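Local coordinates for GDSL-like protein (PDB 7BXD) that probably hydrolyses acyl esters as a GDSL-like member of the SGNH hydrolase superfamily, at residues A[106-109]-A[110-113]; A[121-124]-A[125-128]; A[175-178]-A[179-183]. One frame throughout, in Å; residues are numbered along the deposited sequence. Where two conformers were deposited one is given.

Contact 1: A[106-109]-A[110-113]; sequences GVND and FSRN
F110 N reaches back 3.1 Å to G106 O and closes the first turn of the short helix 107-111; the G-V-N-D sequence, a match to the GxND block of SGNH hydrolases, runs from the N-cap G106 into this helix. Two further bonds continue the ladder: S111 N to V107 O at 2.9 Å, and R112 N to N108 O at 2.8 Å. The last is the most bent of the three, 145° at the hydrogen, where R112 leaves helical geometry. Carbon packs around the same acceptors, with F110 CB 3.6 Å from V107 O and R112 CB 3.3 Å from N108 O. G106 takes a positive phi of 121°; a side chain there would be jammed against the preceding carbonyl oxygen, hence the glycine at the N-cap.

Further out, the polar ends find loop partners. With CG beside its own backbone N (chi1 -58°), D109 turns its carboxylate off the helix, where OD1 and OD2 accept from I77 N and A78 N. N108 ND2 donates to S75 O; the asparagine of this block usually helps form the oxyanion hole in relatives, and N108 is consistent with that role. The R112 guanidinium donates through NH2 to K161 O, while the F110 ring, a flat hydrophobic group, lies against helix 176-189. On the other branch of the N108 amide, OD1 accepts from a water at 2.9 Å.

Contact 2: A[121-124]-A[125-128]; sequences STDA and HEFY
The H125 imidazole meets D123 OD1 at its edge: ND1 donates across 3.0 Å with the oxygen in the ring plane, and OD1 receives it on the syn lone pair, the side facing OD2. Ring and carboxylate are nonetheless turned 66° apart. The same OD1 takes a second proton from H125 N at 2.9 Å, and this donor stands well above the carboxylate plane. Two bonds thus grip one oxygen and restrict the rotation of both the carboxylate and the imidazole. D123 reaches them because its CG lies anti to the backbone N (chi1 -177°), folding the carboxylate forward over the next residues.

The E126 carboxylate is met from another quarter. S121 OG donates to E126 OE1 over 2.6 Å, arriving on the anti side and 17° out of plane, while accepting from D123 N, which makes an ST turn. The small hydroxyl of serine suits this place because it both gives and takes a bond. D123 to E126 form a type I turn, closed by E126 N to D123 O at 2.9 Å, and S121 bonds the side chain of its last residue; the turn delivers the chain into helix 127-141, with E126 as N-cap. Aspartate at the first turn position accepts from the backbone two residues on, as in an Asx turn.

The two carboxylates come close, D123 OD2 to E126 OE2 4.4 Å, and a water donating to both probably eases their repulsion. S121 CB also packs against Y128 CB at 4.0 Å, while Y128 OH bonds E185 on helix 176-189.

Contact 3: A[175-178]-A[179-183]; sequences TQAA and YVRAM
Three successive bonds from a residue to the carbonyl four places earlier link 175-178 to 179-183: V180 N to Q176 O (3.0 Å), R181 N to A177 O (2.9 Å) and A182 N to A178 O (3.0 Å). Against this spiral R181 folds its long chain back toward the helix start. A bend at chi3 (-51°) lays one guanidinium face over A177 O and A178 CA, and its two terminal nitrogens settle on neighbouring methyls, NH1 on A177 CB at 3.8 Å and NH2 beside A178 CB. Alanine suits both positions, being small enough for the flat cation to come down onto the backbone. Aliphatic CG of R181 covers the same carbonyl, 3.4 Å from A177 O.

The Y179 ring is buried, its CG beside its own backbone N (chi1 -68°). T175 O lies in the plane of the ring at its edge, 3.5 Å from CD1, and the hydroxyl donates to V114 O; tyrosine suits the place because its ring can be buried while its OH still reaches this carbonyl. V180 sets the branch CG2 3.5 Å from Q176 O, while the Q176 amide is held elsewhere, by S166 OG and C153 O. A182, again small, touches F127 and Y128 of helix 127-141.

T175 stands at the N-cap, where its OG1 takes a weak bond from A177 N. These are the opening turns of helix 176-189, the connection of a beta-alpha-beta crossover between the parallel strands 146-150 and 194-195 in the three-layer SGNH hydrolase fold.

The three contacts adjoin one another, in series along the chain. Contacts 1 and 3 have centres about 10 Å apart; the F110 ring of contact 1 lies against the start of helix 176-189, F110 CE1 3.3 Å from Q176 N. The centre of contact 2 lies about 14 Å from each of the other two centres. F127 touches both of the others: its CD1 is 3.4 Å from D109 OD2, while its ring sits edge-to-face with Y179. Y128 adds a second contact to contact 3, CZ to A182 CB at 3.4 Å. Contact 1 alone carries a sequence block linked to catalysis in SGNH relatives; contact 3 packs against that short helix through Q176 and Y179, and contact 2 is the surface entry to helix 127-141.

Contact 1: A[106-109]-A[110-113]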
ATOM      1  N   GLY A 106       4.955  -1.040   0.381  1.00 13.18           N
ATOM      2  CA  GLY A 106       6.287  -0.769  -0.117  1.00 13.57           C
ATOM      3  C   GLY A 106       7.078   0.218   0.715  1.00 13.45           C
ATOM      4  O   GLY A 106       8.312   0.237   0.604  1.00 14.51           O
ATOM      5  N   VAL A 107       6.436   1.014   1.577  1.00 13.58           N
ATOM      6  CA  VAL A 107       7.236   1.957   2.351  1.00 14.24           C
ATOM      7  C   VAL A 107       8.155   1.198   3.298  1.00 13.78           C
ATOM      8  O   VAL A 107       9.261   1.670   3.605  1.00 14.93           O
ATOM      9  CB  VAL A 107       6.387   3.043   3.061  1.00 14.23           C
ATOM     10  CG1 VAL A 107       5.625   2.463   4.266  1.00 15.37           C
ATOM     11  CG2 VAL A 107       7.249   4.228   3.478  1.00 16.07           C
ATOM     12  N   ASN A 108       7.722   0.029   3.801  1.00 14.37           N
ATOM     13  CA  ASN A 108       8.603  -0.729   4.699  1.00 14.45           C
ATOM     14  C   ASN A 108       9.738  -1.418   3.947  1.00 14.10           C
ATOM     15  O   ASN A 108      10.837  -1.589   4.499  1.00 15.12           O
ATOM     16  CB  ASN A 108       7.823  -1.710   5.556  1.00 15.21           C
ATOM     17  CG  ASN A 108       6.875  -0.998   6.494  1.00 16.09           C
ATOM     18  OD1 ASN A 108       7.234   0.033   7.070  1.00 17.75           O
ATOM     19  ND2 ASN A 108       5.674  -1.545   6.668  1.00 16.40           N
ATOM     20  N   ASP A 109       9.506  -1.838   2.698  1.00 13.68           N
ATOM     21  CA  ASP A 109      10.592  -2.386   1.900  1.00 13.75           C
ATOM     22  C   ASP A 109      11.696  -1.352   1.732  1.00 13.81           C
ATOM     23  O   ASP A 109      12.892  -1.686   1.816  1.00 14.99           O
ATOM     24  CB  ASP A 109      10.058  -2.850   0.541  1.00 14.14           C
ATOM     25  CG  ASP A 109       8.967  -3.890   0.689  1.00 13.96           C
ATOM     26  OD1 ASP A 109       7.843  -3.478   1.099  1.00 14.18           O
ATOM     27  OD2 ASP A 109       9.248  -5.087   0.421  1.00 14.09           O
ATOM     28  N   PHE A 110      11.315  -0.091   1.451  1.00 14.33           N
ATOM     29  CA  PHE A 110      12.282   0.990   1.352  1.00 14.34           C
ATOM     30  C   PHE A 110      12.968   1.207   2.705  1.00 15.36           C
ATOM     31  O   PHE A 110      14.196   1.200   2.806  1.00 16.48           O
ATOM     32  CB  PHE A 110      11.539   2.254   0.910  1.00 14.99           C
ATOM     33  CG  PHE A 110      12.276   3.545   1.215  1.00 15.06           C
ATOM     34  CD1 PHE A 110      13.543   3.800   0.669  1.00 15.20           C
ATOM     35  CD2 PHE A 110      11.689   4.492   2.035  1.00 15.09           C
ATOM     36  CE1 PHE A 110      14.199   4.999   0.954  1.00 16.10           C
ATOM     37  CE2 PHE A 110      12.342   5.680   2.319  1.00 15.40           C
ATOM     38  CZ  PHE A 110      13.603   5.931   1.780  1.00 15.29           C
ATOM     39  N   SER A 111      12.182   1.402   3.771  0.53 15.85           N
ATOM     40  CA  SER A 111      12.762   1.823   5.042  0.53 18.09           C
ATOM     41  C   SER A 111      13.547   0.713   5.729  0.53 18.26           C
ATOM     42  O   SER A 111      14.435   1.013   6.540  0.53 19.20           O
ATOM     43  CB  SER A 111      11.689   2.414   5.966  0.53 20.61           C
ATOM     44  OG  SER A 111      10.827   1.426   6.481  0.53 21.76           O
ATOM     45  N   ARG A 112      13.236  -0.555   5.453  1.00 18.37           N
ATOM     46  CA  ARG A 112      13.917  -1.680   6.084  1.00 19.06           C
ATOM     47  C   ARG A 112      14.792  -2.460   5.106  1.00 18.78           C
ATOM     48  O   ARG A 112      15.113  -3.618   5.355  1.00 20.44           O
ATOM     49  CB  ARG A 112      12.915  -2.573   6.835  1.00 21.35           C
ATOM     50  CG  ARG A 112      12.080  -1.822   7.861  1.00 24.87           C
ATOM     51  CD  ARG A 112      12.963  -1.067   8.832  1.00 29.18           C
ATOM     52  NE  ARG A 112      12.219  -0.640  10.009  1.00 32.31           N
ATOM     53  CZ  ARG A 112      12.543   0.413  10.747  1.00 34.27           C
ATOM     54  NH1 ARG A 112      13.594   1.150  10.417  1.00 35.31           N
ATOM     55  NH2 ARG A 112      11.809   0.737  11.803  1.00 34.87           N
ATOM     56  N   ASN A 113      15.229  -1.829   4.014  1.00 18.36           N
ATOM     57  CA  ASN A 113      16.374  -2.317   3.247  1.00 18.30           C
ATOM     58  C   ASN A 113      16.118  -3.674   2.591  1.00 18.65           C
ATOM     59  O   ASN A 113      16.946  -4.577   2.631  1.00 20.21           O
ATOM     60  CB  ASN A 113      17.621  -2.288   4.128  1.00 19.54           C
ATOM     61  CG  ASN A 113      17.853  -0.908   4.621  1.00 19.94           C
ATOM     62  OD1 ASN A 113      18.054  -0.004   3.816  1.00 20.57           O
ATOM     63  ND2 ASN A 113      17.750  -0.693   5.929  1.00 20.84           N
TER
HETATM   64  O   HOH W   1       9.467   1.171   8.457  1.00 40.04           O

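Contact 2: A[121-124]-A[125-128]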
ATOM      1  N   SER A 121      13.196 -10.470 -11.872  1.00 16.52           N
ATOM      2  CA  SER A 121      13.411 -11.264 -10.674  1.00 16.32           C
ATOM      3  C   SER A 121      12.183 -12.095 -10.339  1.00 16.39           C
ATOM      4  O   SER A 121      11.027 -11.637 -10.462  1.00 16.99           O
ATOM      5  CB  SER A 121      13.609 -10.305  -9.508  1.00 16.59           C
ATOM      6  OG  SER A 121      13.697 -11.012  -8.270  1.00 17.17           O
ATOM      7  N   THR A 122      12.437 -13.299  -9.818  1.00 16.42           N
ATOM      8  CA  THR A 122      11.411 -14.103  -9.158  1.00 17.05           C
ATOM      9  C   THR A 122      11.811 -14.474  -7.733  1.00 17.16           C
ATOM     10  O   THR A 122      11.228 -15.393  -7.132  1.00 19.77           O
ATOM     11  CB  THR A 122      11.051 -15.353  -9.976  1.00 19.91           C
ATOM     12  OG1 THR A 122      12.219 -16.156 -10.152  1.00 21.75           O
ATOM     13  CG2 THR A 122      10.480 -14.962 -11.329  1.00 20.67           C
ATOM     14  N   ASP A 123      12.758 -13.746  -7.161  1.00 15.99           N
ATOM     15  CA  ASP A 123      13.132 -13.947  -5.764  1.00 16.11           C
ATOM     16  C   ASP A 123      12.206 -13.087  -4.907  1.00 15.10           C
ATOM     17  O   ASP A 123      12.255 -11.858  -4.979  1.00 14.90           O
ATOM     18  CB  ASP A 123      14.568 -13.481  -5.577  1.00 17.87           C
ATOM     19  CG  ASP A 123      15.098 -13.713  -4.170  1.00 19.60           C
ATOM     20  OD1 ASP A 123      14.317 -14.131  -3.282  1.00 18.39           O
ATOM     21  OD2 ASP A 123      16.307 -13.451  -3.935  1.00 22.77           O
ATOM     22  N   ALA A 124      11.340 -13.729  -4.113  1.00 15.07           N
ATOM     23  CA  ALA A 124      10.410 -12.992  -3.262  1.00 15.99           C
ATOM     24  C   ALA A 124      11.091 -12.261  -2.113  1.00 15.05           C
ATOM     25  O   ALA A 124      10.403 -11.524  -1.393  1.00 15.60           O
ATOM     26  CB  ALA A 124       9.319 -13.937  -2.745  1.00 17.81           C
ATOM     27  N   HIS A 125      12.405 -12.420  -1.940  1.00 15.19           N
ATOM     28  CA  HIS A 125      13.191 -11.569  -1.049  1.00 16.47           C
ATOM     29  C   HIS A 125      13.651 -10.275  -1.718  1.00 16.30           C
ATOM     30  O   HIS A 125      14.190  -9.405  -1.024  1.00 18.46           O
ATOM     31  CB  HIS A 125      14.433 -12.314  -0.546  1.00 18.74           C
ATOM     32  CG  HIS A 125      14.106 -13.531   0.242  1.00 22.65           C
ATOM     33  ND1 HIS A 125      13.891 -14.751  -0.359  1.00 25.78           N
ATOM     34  CD2 HIS A 125      13.944 -13.727   1.569  1.00 24.89           C
ATOM     35  CE1 HIS A 125      13.643 -15.659   0.571  1.00 27.55           C
ATOM     36  NE2 HIS A 125      13.639 -15.057   1.748  1.00 27.37           N
ATOM     37  N   GLU A 126      13.524 -10.147  -3.041  1.00 14.45           N
ATOM     38  CA  GLU A 126      13.841  -8.906  -3.734  1.00 14.54           C
ATOM     39  C   GLU A 126      12.533  -8.175  -4.015  1.00 14.34           C
ATOM     40  O   GLU A 126      11.495  -8.805  -4.212  1.00 14.28           O
ATOM     41  CB  GLU A 126      14.563  -9.184  -5.056  1.00 14.94           C
ATOM     42  CG  GLU A 126      15.984  -9.687  -4.913  1.00 15.62           C
ATOM     43  CD  GLU A 126      16.660  -9.980  -6.247  1.00 15.51           C
ATOM     44  OE1 GLU A 126      15.969 -10.162  -7.272  1.00 16.93           O
ATOM     45  OE2 GLU A 126      17.924 -10.079  -6.257  1.00 17.58           O
ATOM     46  N   PHE A 127      12.575  -6.839  -4.042  1.00 14.15           N
ATOM     47  CA  PHE A 127      11.337  -6.103  -4.252  1.00 13.80           C
ATOM     48  C   PHE A 127      10.702  -6.433  -5.595  1.00 13.50           C
ATOM     49  O   PHE A 127       9.487  -6.664  -5.673  1.00 13.72           O
ATOM     50  CB  PHE A 127      11.581  -4.609  -4.129  1.00 13.87           C
ATOM     51  CG  PHE A 127      10.308  -3.831  -3.979  1.00 13.65           C
ATOM     52  CD1 PHE A 127       9.548  -3.917  -2.803  1.00 13.89           C
ATOM     53  CD2 PHE A 127       9.868  -2.985  -5.002  1.00 13.86           C
ATOM     54  CE1 PHE A 127       8.388  -3.198  -2.671  1.00 14.02           C
ATOM     55  CE2 PHE A 127       8.705  -2.268  -4.842  1.00 14.22           C
ATOM     56  CZ  PHE A 127       7.968  -2.371  -3.678  1.00 14.19           C
ATOM     57  N   TYR A 128      11.493  -6.408  -6.677  1.00 13.88           N
ATOM     58  CA  TYR A 128      10.931  -6.758  -7.992  1.00 13.94           C
ATOM     59  C   TYR A 128      10.287  -8.132  -7.954  1.00 13.75           C
ATOM     60  O   TYR A 128       9.214  -8.344  -8.543  1.00 14.71           O
ATOM     61  CB  TYR A 128      11.992  -6.723  -9.103  1.00 14.74           C
ATOM     62  CG  TYR A 128      12.269  -5.369  -9.725  1.00 14.16           C
ATOM     63  CD1 TYR A 128      11.457  -4.877 -10.750  1.00 14.55           C
ATOM     64  CD2 TYR A 128      13.385  -4.613  -9.354  1.00 14.29           C
ATOM     65  CE1 TYR A 128      11.734  -3.685 -11.388  1.00 15.00           C
ATOM     66  CE2 TYR A 128      13.659  -3.403  -9.976  1.00 15.71           C
ATOM     67  CZ  TYR A 128      12.831  -2.939 -10.985  1.00 15.32           C
ATOM     68  OH  TYR A 128      13.107  -1.713 -11.570  1.00 17.56           O
TER
HETATM   69  O   HOH W   2      10.363  -9.003 -11.528  1.00 17.84           O
HETATM   70  O   HOH W   3      18.660 -12.145  -4.413  1.00 24.54           O

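Contact 3: A[175-178]-A[179-183]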
ATOM      1  N   THR A 175      16.637   5.550  -2.794  1.00 16.59           N
ATOM      2  CA  THR A 175      15.513   6.342  -2.286  1.00 17.64           C
ATOM      3  C   THR A 175      14.201   5.587  -2.519  1.00 15.81           C
ATOM      4  O   THR A 175      14.137   4.547  -3.202  1.00 15.61           O
ATOM      5  CB  THR A 175      15.394   7.720  -2.943  1.00 21.68           C
ATOM      6  OG1 THR A 175      14.950   7.506  -4.273  1.00 24.79           O
ATOM      7  CG2 THR A 175      16.719   8.515  -2.932  1.00 22.96           C
ATOM      8  N   GLN A 176      13.119   6.126  -1.950  1.00 14.97           N
ATOM      9  CA  GLN A 176      11.833   5.468  -2.124  1.00 14.23           C
ATOM     10  C   GLN A 176      11.418   5.422  -3.586  1.00 13.65           C
ATOM     11  O   GLN A 176      10.707   4.496  -4.001  1.00 14.11           O
ATOM     12  CB  GLN A 176      10.801   6.189  -1.278  1.00 14.43           C
ATOM     13  CG  GLN A 176       9.462   5.469  -1.215  1.00 14.54           C
ATOM     14  CD  GLN A 176       8.501   6.086  -0.202  1.00 15.00           C
ATOM     15  OE1 GLN A 176       8.945   6.693   0.769  1.00 17.54           O
ATOM     16  NE2 GLN A 176       7.200   5.904  -0.387  1.00 15.62           N
ATOM     17  N   ALA A 177      11.823   6.420  -4.371  1.00 13.91           N
ATOM     18  CA  ALA A 177      11.473   6.457  -5.786  1.00 14.47           C
ATOM     19  C   ALA A 177      11.944   5.225  -6.534  1.00 13.81           C
ATOM     20  O   ALA A 177      11.281   4.812  -7.494  1.00 14.31           O
ATOM     21  CB  ALA A 177      12.035   7.717  -6.445  1.00 15.70           C
ATOM     22  N   ALA A 178      13.082   4.615  -6.137  1.00 14.03           N
ATOM     23  CA  ALA A 178      13.540   3.404  -6.820  1.00 14.53           C
ATOM     24  C   ALA A 178      12.532   2.275  -6.626  1.00 13.44           C
ATOM     25  O   ALA A 178      12.319   1.451  -7.534  1.00 14.35           O
ATOM     26  CB  ALA A 178      14.920   2.991  -6.292  1.00 16.33           C
ATOM     27  N   TYR A 179      11.975   2.156  -5.407  1.00 13.39           N
ATOM     28  CA  TYR A 179      10.973   1.134  -5.131  1.00 13.31           C
ATOM     29  C   TYR A 179       9.681   1.433  -5.899  1.00 13.09           C
ATOM     30  O   TYR A 179       9.050   0.515  -6.451  1.00 13.59           O
ATOM     31  CB  TYR A 179      10.718   1.020  -3.615  1.00 14.40           C
ATOM     32  CG  TYR A 179      11.911   0.472  -2.863  1.00 13.81           C
ATOM     33  CD1 TYR A 179      13.008   1.300  -2.555  1.00 14.29           C
ATOM     34  CD2 TYR A 179      11.965  -0.868  -2.509  1.00 13.93           C
ATOM     35  CE1 TYR A 179      14.120   0.782  -1.904  1.00 14.46           C
ATOM     36  CE2 TYR A 179      13.092  -1.406  -1.857  1.00 14.57           C
ATOM     37  CZ  TYR A 179      14.169  -0.566  -1.565  1.00 13.93           C
ATOM     38  OH  TYR A 179      15.282  -1.033  -0.910  1.00 15.36           O
ATOM     39  N   VAL A 180       9.261   2.699  -5.933  1.00 12.97           N
ATOM     40  CA  VAL A 180       8.072   3.059  -6.703  1.00 12.65           C
ATOM     41  C   VAL A 180       8.253   2.693  -8.172  1.00 13.06           C
ATOM     42  O   VAL A 180       7.362   2.108  -8.798  1.00 13.32           O
ATOM     43  CB  VAL A 180       7.721   4.549  -6.507  1.00 13.38           C
ATOM     44  CG1 VAL A 180       6.564   4.935  -7.384  1.00 14.42           C
ATOM     45  CG2 VAL A 180       7.376   4.831  -5.010  1.00 14.32           C
ATOM     46  N   ARG A 181       9.410   3.031  -8.750  1.00 13.23           N
ATOM     47  CA  ARG A 181       9.655   2.715 -10.159  1.00 13.72           C
ATOM     48  C   ARG A 181       9.599   1.224 -10.377  1.00 13.33           C
ATOM     49  O   ARG A 181       9.048   0.755 -11.382  1.00 14.07           O
ATOM     50  CB  ARG A 181      11.020   3.273 -10.566  1.00 16.55           C
ATOM     51  CG  ARG A 181      11.002   4.745 -10.903  1.00 22.89           C
ATOM     52  CD  ARG A 181      12.278   5.175 -11.680  1.00 28.51           C
ATOM     53  NE  ARG A 181      13.522   4.760 -11.023  1.00 32.40           N
ATOM     54  CZ  ARG A 181      14.144   5.436 -10.062  1.00 34.88           C
ATOM     55  NH1 ARG A 181      13.664   6.594  -9.633  1.00 35.72           N
ATOM     56  NH2 ARG A 181      15.260   4.944  -9.533  1.00 35.97           N
ATOM     57  N   ALA A 182      10.192   0.450  -9.466  1.00 13.00           N
ATOM     58  CA  ALA A 182      10.162  -1.012  -9.623  1.00 13.59           C
ATOM     59  C   ALA A 182       8.712  -1.511  -9.640  1.00 13.06           C
ATOM     60  O   ALA A 182       8.330  -2.354 -10.469  1.00 13.91           O
ATOM     61  CB  ALA A 182      10.939  -1.664  -8.486  1.00 14.88           C
ATOM     62  N   MET A 183       7.888  -1.020  -8.707  1.00 13.01           N
ATOM     63  CA  MET A 183       6.483  -1.412  -8.671  1.00 12.91           C
ATOM     64  C   MET A 183       5.799  -1.075  -9.979  1.00 12.85           C
ATOM     65  O   MET A 183       5.061  -1.899 -10.533  1.00 13.59           O
ATOM     66  CB  MET A 183       5.784  -0.694  -7.515  1.00 13.50           C
ATOM     67  CG  MET A 183       4.285  -1.021  -7.431  1.00 13.69           C
ATOM     68  SD  MET A 183       3.466  -0.248  -6.017  1.00 14.12           S
ATOM     69  CE  MET A 183       4.095  -1.239  -4.690  1.00 16.12           C
TER
HETATM   70  O   HOH W   4      15.966   8.136  -7.511  1.00 38.68           O